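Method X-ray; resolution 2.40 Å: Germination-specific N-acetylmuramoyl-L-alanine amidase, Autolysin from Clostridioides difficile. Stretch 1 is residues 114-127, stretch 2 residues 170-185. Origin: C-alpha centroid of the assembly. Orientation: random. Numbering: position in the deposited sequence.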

ATOM      1  N   GLU B 114      11.093  39.772  20.189  1.00108.93           N
ATOM      2  CA  GLU B 114      11.841  40.164  21.382  1.00104.93           C
ATOM      3  C   GLU B 114      11.775  39.094  22.465  1.00101.37           C
ATOM      4  O   GLU B 114      12.719  38.949  23.249  1.00 97.39           O
ATOM      5  CB  GLU B 114      11.323  41.498  21.925  1.00 98.15           C
ATOM      6  N   GLN B 115      10.682  38.333  22.520  1.00101.45           N
ATOM      7  CA  GLN B 115      10.527  37.250  23.483  1.00100.86           C
ATOM      8  C   GLN B 115      11.135  35.980  22.902  1.00 97.99           C
ATOM      9  O   GLN B 115      10.726  35.524  21.826  1.00101.31           O
ATOM     10  CB  GLN B 115       9.057  37.033  23.834  1.00101.89           C
ATOM     11  N   SER B 116      12.110  35.414  23.617  1.00 95.28           N
ATOM     12  CA  SER B 116      12.853  34.241  23.174  1.00 93.54           C
ATOM     13  C   SER B 116      12.135  32.928  23.456  1.00 95.37           C
ATOM     14  O   SER B 116      12.595  31.880  22.987  1.00 94.31           O
ATOM     15  CB  SER B 116      14.226  34.215  23.849  1.00 90.52           C
ATOM     16  OG  SER B 116      14.106  33.990  25.249  1.00 88.87           O
ATOM     17  N   LYS B 117      11.030  32.954  24.205  1.00 92.21           N
ATOM     18  CA  LYS B 117      10.287  31.746  24.538  1.00 90.86           C
ATOM     19  C   LYS B 117       9.489  31.196  23.364  1.00 95.95           C
ATOM     20  O   LYS B 117       9.063  30.038  23.419  1.00100.39           O
ATOM     21  CB  LYS B 117       9.342  32.012  25.717  1.00 90.96           C
ATOM     22  N   TYR B 118       9.278  31.982  22.311  1.00 92.08           N
ATOM     23  CA  TYR B 118       8.500  31.524  21.171  1.00 93.30           C
ATOM     24  C   TYR B 118       9.340  30.649  20.249  1.00 94.17           C
ATOM     25  O   TYR B 118      10.519  30.931  20.001  1.00 91.75           O
ATOM     26  CB  TYR B 118       7.938  32.713  20.399  1.00 90.51           C
ATOM     27  CG  TYR B 118       6.877  33.433  21.181  1.00103.84           C
ATOM     28  CD1 TYR B 118       5.638  32.841  21.413  1.00102.88           C
ATOM     29  CD2 TYR B 118       7.112  34.694  21.718  1.00106.61           C
ATOM     30  CE1 TYR B 118       4.657  33.489  22.144  1.00 98.27           C
ATOM     31  CE2 TYR B 118       6.132  35.353  22.452  1.00103.85           C
ATOM     32  CZ  TYR B 118       4.910  34.743  22.660  1.00101.73           C
ATOM     33  OH  TYR B 118       3.937  35.392  23.386  1.00105.08           O
ATOM     34  N   TYR B 119       8.715  29.586  19.740  1.00 96.48           N
ATOM     35  CA  TYR B 119       9.350  28.652  18.820  1.00 91.73           C
ATOM     36  C   TYR B 119       8.282  27.978  17.967  1.00 87.54           C
ATOM     37  O   TYR B 119       7.087  28.020  18.278  1.00 85.38           O
ATOM     38  CB  TYR B 119      10.168  27.589  19.566  1.00 93.53           C
ATOM     39  CG  TYR B 119       9.300  26.568  20.266  1.00 98.80           C
ATOM     40  CD1 TYR B 119       9.168  25.273  19.769  1.00 97.75           C
ATOM     41  CD2 TYR B 119       8.587  26.909  21.414  1.00100.07           C
ATOM     42  CE1 TYR B 119       8.362  24.340  20.413  1.00100.11           C
ATOM     43  CE2 TYR B 119       7.779  25.990  22.055  1.00102.66           C
ATOM     44  CZ  TYR B 119       7.670  24.709  21.555  1.00101.70           C
ATOM     45  OH  TYR B 119       6.861  23.804  22.204  1.00101.12           O
ATOM     46  N   GLY B 120       8.734  27.352  16.875  1.00 88.03           N
ATOM     47  CA  GLY B 120       7.864  26.600  15.989  1.00 77.03           C
ATOM     48  C   GLY B 120       7.835  27.111  14.561  1.00 76.21           C
ATOM     49  O   GLY B 120       8.000  28.311  14.307  1.00 74.18           O
ATOM     50  N   ALA B 121       7.642  26.202  13.609  1.00 76.13           N
ATOM     51  CA  ALA B 121       7.368  26.594  12.236  1.00 65.40           C
ATOM     52  C   ALA B 121       5.917  27.043  12.109  1.00 66.52           C
ATOM     53  O   ALA B 121       5.003  26.447  12.694  1.00 63.96           O
ATOM     54  CB  ALA B 121       7.638  25.436  11.283  1.00 61.52           C
ATOM     55  N   GLN B 122       5.713  28.105  11.344  1.00 63.57           N
ATOM     56  CA  GLN B 122       4.401  28.695  11.162  1.00 62.49           C
ATOM     57  C   GLN B 122       4.165  28.964   9.684  1.00 58.44           C
ATOM     58  O   GLN B 122       5.010  29.565   9.024  1.00 60.22           O
ATOM     59  CB  GLN B 122       4.294  29.987  11.964  1.00 63.04           C
ATOM     60  CG  GLN B 122       3.013  30.740  11.711  1.00 64.18           C
ATOM     61  CD  GLN B 122       1.833  30.052  12.324  1.00 67.05           C
ATOM     62  OE1 GLN B 122       1.808  29.818  13.533  1.00 73.96           O
ATOM     63  NE2 GLN B 122       0.855  29.690  11.499  1.00 66.80           N
ATOM     64  N   THR B 123       3.017  28.541   9.166  1.00 61.84           N
ATOM     65  CA  THR B 123       2.642  28.820   7.786  1.00 60.95           C
ATOM     66  C   THR B 123       1.562  29.900   7.723  1.00 57.18           C
ATOM     67  O   THR B 123       0.739  30.043   8.626  1.00 61.26           O
ATOM     68  CB  THR B 123       2.158  27.548   7.095  1.00 56.54           C
ATOM     69  OG1 THR B 123       2.940  26.452   7.563  1.00 60.41           O
ATOM     70  CG2 THR B 123       2.344  27.646   5.596  1.00 54.68           C
ATOM     71  N   PHE B 124       1.595  30.681   6.655  1.00 58.74           N
ATOM     72  CA  PHE B 124       0.624  31.730   6.411  1.00 59.34           C
ATOM     73  C   PHE B 124       0.134  31.608   4.977  1.00 55.00           C
ATOM     74  O   PHE B 124       0.834  31.088   4.098  1.00 59.10           O
ATOM     75  CB  PHE B 124       1.205  33.136   6.620  1.00 57.85           C
ATOM     76  CG  PHE B 124       1.934  33.331   7.919  1.00 60.09           C
ATOM     77  CD1 PHE B 124       1.284  33.841   9.025  1.00 65.01           C
ATOM     78  CD2 PHE B 124       3.280  33.049   8.021  1.00 60.82           C
ATOM     79  CE1 PHE B 124       1.965  34.047  10.216  1.00 63.48           C
ATOM     80  CE2 PHE B 124       3.957  33.244   9.205  1.00 60.94           C
ATOM     81  CZ  PHE B 124       3.307  33.748  10.298  1.00 59.60           C
ATOM     82  N   TYR B 125      -1.058  32.134   4.749  1.00 54.51           N
ATOM     83  CA  TYR B 125      -1.712  32.171   3.453  1.00 55.81           C
ATOM     84  C   TYR B 125      -2.383  33.529   3.314  1.00 57.70           C
ATOM     85  O   TYR B 125      -2.766  34.136   4.322  1.00 56.88           O
ATOM     86  CB  TYR B 125      -2.755  31.050   3.318  1.00 56.93           C
ATOM     87  CG  TYR B 125      -3.950  31.214   4.251  1.00 58.31           C
ATOM     88  CD1 TYR B 125      -5.122  31.825   3.810  1.00 56.46           C
ATOM     89  CD2 TYR B 125      -3.896  30.759   5.570  1.00 60.39           C
ATOM     90  CE1 TYR B 125      -6.194  31.983   4.642  1.00 62.10           C
ATOM     91  CE2 TYR B 125      -4.965  30.912   6.418  1.00 64.03           C
ATOM     92  CZ  TYR B 125      -6.119  31.524   5.945  1.00 67.12           C
ATOM     93  OH  TYR B 125      -7.197  31.672   6.773  1.00 67.96           O
ATOM     94  N   PRO B 126      -2.549  34.026   2.089  1.00 55.59           N
ATOM     95  CA  PRO B 126      -3.187  35.335   1.916  1.00 56.57           C
ATOM     96  C   PRO B 126      -4.658  35.261   2.286  1.00 62.41           C
ATOM     97  O   PRO B 126      -5.366  34.346   1.861  1.00 64.37           O
ATOM     98  CB  PRO B 126      -2.995  35.620   0.425  1.00 58.47           C
ATOM     99  CG  PRO B 126      -2.964  34.261  -0.201  1.00 52.93           C
ATOM    100  CD  PRO B 126      -2.301  33.362   0.798  1.00 52.78           C
ATOM    101  N   LYS B 127      -5.120  36.247   3.061  1.00 63.88           N
ATOM    102  CA  LYS B 127      -6.490  36.246   3.568  1.00 66.56           C
ATOM    103  C   LYS B 127      -7.487  35.911   2.461  1.00 66.68           C
ATOM    104  O   LYS B 127      -7.336  36.351   1.319  1.00 64.03           O
ATOM    105  CB  LYS B 127      -6.817  37.609   4.189  1.00 68.42           C
ATOM    106  CG  LYS B 127      -8.188  37.672   4.858  1.00 72.09           C
ATOM    107  CD  LYS B 127      -8.482  39.052   5.477  1.00 77.10           C
ATOM    108  CE  LYS B 127      -9.018  40.055   4.451  1.00 80.30           C
ATOM    109  NZ  LYS B 127     -10.309  40.689   4.893  1.00 80.24           N
ATOM    110  N   PRO B 170      -2.034  29.300  -5.932  1.00 53.30           N
ATOM    111  CA  PRO B 170      -1.908  29.041  -4.490  1.00 58.39           C
ATOM    112  C   PRO B 170      -0.581  29.571  -3.956  1.00 54.57           C
ATOM    113  O   PRO B 170       0.494  29.270  -4.481  1.00 53.72           O
ATOM    114  CB  PRO B 170      -2.008  27.511  -4.395  1.00 52.74           C
ATOM    115  CG  PRO B 170      -2.747  27.127  -5.604  1.00 54.69           C
ATOM    116  CD  PRO B 170      -2.323  28.059  -6.674  1.00 47.16           C
ATOM    117  N   SER B 171      -0.658  30.357  -2.892  1.00 51.25           N
ATOM    118  CA  SER B 171       0.500  31.102  -2.432  1.00 53.68           C
ATOM    119  C   SER B 171       0.599  30.988  -0.925  1.00 52.39           C
ATOM    120  O   SER B 171      -0.377  31.256  -0.234  1.00 51.65           O
ATOM    121  CB  SER B 171       0.395  32.576  -2.840  1.00 53.29           C
ATOM    122  OG  SER B 171       0.344  32.709  -4.245  1.00 50.66           O
ATOM    123  N   VAL B 172       1.768  30.603  -0.414  1.00 50.83           N
ATOM    124  CA  VAL B 172       1.954  30.454   1.023  1.00 52.56           C
ATOM    125  C   VAL B 172       3.325  30.973   1.416  1.00 54.29           C
ATOM    126  O   VAL B 172       4.287  30.934   0.637  1.00 49.46           O
ATOM    127  CB  VAL B 172       1.806  28.996   1.497  1.00 54.82           C
ATOM    128  CG1 VAL B 172       0.471  28.424   1.057  1.00 52.67           C
ATOM    129  CG2 VAL B 172       2.953  28.165   0.956  1.00 53.01           C
ATOM    130  N   LEU B 173       3.401  31.459   2.647  1.00 53.69           N
ATOM    131  CA  LEU B 173       4.653  31.843   3.272  1.00 53.02           C
ATOM    132  C   LEU B 173       4.921  30.888   4.418  1.00 55.00           C
ATOM    133  O   LEU B 173       4.011  30.569   5.182  1.00 57.51           O
ATOM    134  CB  LEU B 173       4.591  33.276   3.803  1.00 56.28           C
ATOM    135  CG  LEU B 173       5.794  33.686   4.663  1.00 57.56           C
ATOM    136  CD1 LEU B 173       6.842  34.201   3.741  1.00 56.04           C
ATOM    137  CD2 LEU B 173       5.445  34.740   5.722  1.00 63.86           C
ATOM    138  N   ILE B 174       6.161  30.432   4.549  1.00 56.00           N
ATOM    139  CA  ILE B 174       6.542  29.555   5.648  1.00 54.69           C
ATOM    140  C   ILE B 174       7.649  30.216   6.445  1.00 56.19           C
ATOM    141  O   ILE B 174       8.743  30.454   5.917  1.00 54.42           O
ATOM    142  CB  ILE B 174       6.990  28.177   5.151  1.00 52.68           C
ATOM    143  CG1 ILE B 174       6.011  27.648   4.111  1.00 54.73           C
ATOM    144  CG2 ILE B 174       7.073  27.216   6.310  1.00 53.84           C
ATOM    145  CD1 ILE B 174       6.352  26.301   3.658  1.00 55.31           C
ATOM    146  N   GLU B 175       7.375  30.495   7.717  1.00 57.35           N
ATOM    147  CA  GLU B 175       8.382  30.943   8.671  1.00 61.14           C
ATOM    148  C   GLU B 175       8.852  29.723   9.441  1.00 59.10           C
ATOM    149  O   GLU B 175       8.145  29.226  10.323  1.00 60.62           O
ATOM    150  CB  GLU B 175       7.817  32.008   9.603  1.00 59.64           C
ATOM    151  CG  GLU B 175       7.531  33.270   8.861  1.00 62.67           C
ATOM    152  CD  GLU B 175       7.200  34.425   9.765  1.00 74.69           C
ATOM    153  OE1 GLU B 175       7.062  34.206  11.001  1.00 67.50           O
ATOM    154  OE2 GLU B 175       7.080  35.554   9.215  1.00 76.85           O
ATOM    155  N   CYS B 176      10.054  29.260   9.117  1.00 59.01           N
ATOM    156  CA  CYS B 176      10.467  27.916   9.487  1.00 61.27           C
ATOM    157  C   CYS B 176      10.765  27.762  10.965  1.00 61.59           C
ATOM    158  O   CYS B 176      10.644  26.654  11.480  1.00 68.23           O
ATOM    159  CB  CYS B 176      11.673  27.520   8.643  1.00 58.53           C
ATOM    160  SG  CYS B 176      11.257  27.616   6.891  1.00 57.02           S
ATOM    161  N   GLY B 177      11.124  28.838  11.655  1.00 68.39           N
ATOM    162  CA  GLY B 177      11.426  28.792  13.074  1.00 65.94           C
ATOM    163  C   GLY B 177      11.781  30.186  13.527  1.00 72.49           C
ATOM    164  O   GLY B 177      11.731  31.142  12.746  1.00 73.39           O
ATOM    165  N   PHE B 178      12.155  30.298  14.803  1.00 79.16           N
ATOM    166  CA  PHE B 178      12.509  31.577  15.410  1.00 79.20           C
ATOM    167  C   PHE B 178      14.007  31.636  15.679  1.00 86.26           C
ATOM    168  O   PHE B 178      14.534  30.834  16.457  1.00 88.38           O
ATOM    169  CB  PHE B 178      11.747  31.800  16.714  1.00 83.23           C
ATOM    170  CG  PHE B 178      10.286  32.099  16.531  1.00 80.39           C
ATOM    171  CD1 PHE B 178       9.789  33.372  16.772  1.00 83.19           C
ATOM    172  CD2 PHE B 178       9.407  31.107  16.155  1.00 76.44           C
ATOM    173  CE1 PHE B 178       8.440  33.655  16.623  1.00 79.23           C
ATOM    174  CE2 PHE B 178       8.057  31.384  16.003  1.00 82.50           C
ATOM    175  CZ  PHE B 178       7.575  32.662  16.238  1.00 77.70           C
ATOM    176  N   LEU B 179      14.689  32.602  15.054  1.00 85.99           N
ATOM    177  CA  LEU B 179      16.053  32.924  15.451  1.00 82.82           C
ATOM    178  C   LEU B 179      16.114  33.475  16.863  1.00 92.98           C
ATOM    179  O   LEU B 179      17.180  33.433  17.489  1.00 97.46           O
ATOM    180  CB  LEU B 179      16.664  33.946  14.501  1.00 85.36           C
ATOM    181  CG  LEU B 179      17.071  33.422  13.138  1.00 84.31           C
ATOM    182  CD1 LEU B 179      17.795  34.509  12.372  1.00 85.82           C
ATOM    183  CD2 LEU B 179      17.948  32.211  13.322  1.00 82.60           C
ATOM    184  N   SER B 180      14.997  34.008  17.368  1.00 94.11           N
ATOM    185  CA  SER B 180      14.933  34.552  18.717  1.00 94.60           C
ATOM    186  C   SER B 180      15.068  33.482  19.793  1.00 95.38           C
ATOM    187  O   SER B 180      15.291  33.819  20.958  1.00 96.25           O
ATOM    188  CB  SER B 180      13.617  35.313  18.898  1.00 92.81           C
ATOM    189  OG  SER B 180      12.486  34.489  18.636  1.00 92.89           O
ATOM    190  N   ASN B 181      14.962  32.210  19.431  1.00 90.09           N
ATOM    191  CA  ASN B 181      14.966  31.097  20.369  1.00 89.69           C
ATOM    192  C   ASN B 181      16.267  30.313  20.195  1.00 89.81           C
ATOM    193  O   ASN B 181      16.555  29.834  19.092  1.00 90.84           O
ATOM    194  CB  ASN B 181      13.742  30.220  20.109  1.00 88.97           C
ATOM    195  CG  ASN B 181      13.636  29.069  21.061  1.00 88.29           C
ATOM    196  OD1 ASN B 181      13.835  27.910  20.685  1.00 84.63           O
ATOM    197  ND2 ASN B 181      13.312  29.374  22.312  1.00 92.93           N
ATOM    198  N   GLU B 182      17.042  30.174  21.280  1.00 85.18           N
ATOM    199  CA  GLU B 182      18.417  29.674  21.171  1.00 84.08           C
ATOM    200  C   GLU B 182      18.467  28.231  20.677  1.00 86.60           C
ATOM    201  O   GLU B 182      19.260  27.895  19.784  1.00 86.76           O
ATOM    202  CB  GLU B 182      19.132  29.793  22.519  1.00 85.32           C
ATOM    203  N   LYS B 183      17.639  27.354  21.254  1.00 84.08           N
ATOM    204  CA  LYS B 183      17.626  25.965  20.801  1.00 84.61           C
ATOM    205  C   LYS B 183      17.205  25.875  19.334  1.00 87.31           C
ATOM    206  O   LYS B 183      17.854  25.199  18.521  1.00 86.35           O
ATOM    207  CB  LYS B 183      16.701  25.131  21.688  1.00 79.74           C
ATOM    208  N   GLU B 184      16.138  26.585  18.967  1.00 86.05           N
ATOM    209  CA  GLU B 184      15.697  26.545  17.578  1.00 85.48           C
ATOM    210  C   GLU B 184      16.723  27.173  16.646  1.00 81.29           C
ATOM    211  O   GLU B 184      16.921  26.684  15.536  1.00 82.05           O
ATOM    212  CB  GLU B 184      14.336  27.228  17.414  1.00 88.59           C
ATOM    213  CG  GLU B 184      13.148  26.276  17.525  1.00 88.83           C
ATOM    214  CD  GLU B 184      12.006  26.636  16.583  1.00 89.18           C
ATOM    215  OE1 GLU B 184      11.742  27.848  16.370  1.00 85.88           O
ATOM    216  OE2 GLU B 184      11.370  25.699  16.049  1.00 85.94           O
ATOM    217  N   CYS B 185      17.373  28.263  17.058  1.00 83.25           N
ATOM    218  CA  CYS B 185      18.387  28.864  16.195  1.00 84.11           C
ATOM    219  C   CYS B 185      19.503  27.867  15.901  1.00 87.82           C
ATOM    220  O   CYS B 185      19.878  27.650  14.732  1.00 84.30           O
ATOM    221  CB  CYS B 185      18.947  30.129  16.844  1.00 86.12           C
ATOM    222  SG  CYS B 185      20.279  30.941  15.906  1.00 92.89           S
TER

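Stretch 2 enters the contact as a strand, residues 171 to 178, running antiparallel to the strand of residues 122 to 126, and then turns into the first residues of a helix. Its opening contact is made by the backbone: Ser171 O lies 3.0 Å from Pro126 CD. A proline has no amide hydrogen to offer a neighbouring strand, so this carbonyl meets a ring carbon, and the ladder of amide hydrogen bonds begins further along.

Val172 is a β-branched residue well suited to an extended backbone. Its CA approaches Phe124 O at 3.3 Å, a CA-H...O contact that accompanies the regular bonding of the next residue. Leu173 pairs with Phe124 in a hydrogen-bonded antiparallel bridge: Phe124 N donates to Leu173 O at 2.8 Å, and Leu173 N donates to Phe124 O at 3.0 Å. Their side chains share one face of the sheet, where Leu173 CD2 packs 3.6 Å from Phe124 CD2. A flexible leucine and a broad aromatic ring fill this buried space without polar demands.

Ile174 faces Thr123 in a non-hydrogen-bonded pair, where the CA atoms draw in to 4.5 Å. Both residues are β-branched, and both lie on the face of the sheet opposite to Leu173 and Phe124. The methyl Thr123 CG2 sits 4.0 Å from Ile174 CG1, while Thr123 OG1 is satisfied elsewhere in the structure.

Glu175 returns to the Leu173 face and closes a second hydrogen-bonded pair, with Gln122. Gln122 N to Glu175 O and Glu175 N to Gln122 O are both 2.9 Å. The glutamate side chain approaches the Phe124 ring, with Glu175 CD 3.5 Å from Phe124 CE2. Its CG and carboxylate carbon both come up to the ring, and the residue as a whole stays partly exposed, a place where a long chain with a charged end can sit.

At Cys176 the side chain points away, and the backbone makes the contact: Cys176 O is 3.2 Å from Ala121 CB, a small methyl that fits this close approach. Gly177 is fully extended, and a CB here would be crowded by Glu184 OE1. The absence of a side chain therefore leaves room for that carboxylate.

Phe178 points toward stretch 1. Tyr118 CB stands over one face of its ring, 4.1 Å from the centroid, in a CH-pi contact; Gly120 O lies near the ring plane, 3.5 Å from Phe178 CE2. A type I turn from Phe178 to Asn181 then redirects the chain. Within it, the backbone of Ser180 comes close to the other stretch, with Ser180 O 3.1 Å from Ser116 CB; its short side chain points toward stretch 1, and its hydroxyl is hydrogen-bonded to a residue just outside the stretches.

Asn181 suits its N-cap position because OD1 can accept a free helix amide, and its ND2 is left to bond across to stretch 1. OD1 of Asn181 accepts from Glu184 N at 3.2 Å, capping the helix, while Asn181 ND2 donates to Ser116 O at 2.7 Å. Finally, Glu184 reaches back from the helix: its OE1 accepts from Gly120 N at 3.1 Å and from Phe178 N at 2.9 Å, so one carboxylate oxygen ties the two stretches together.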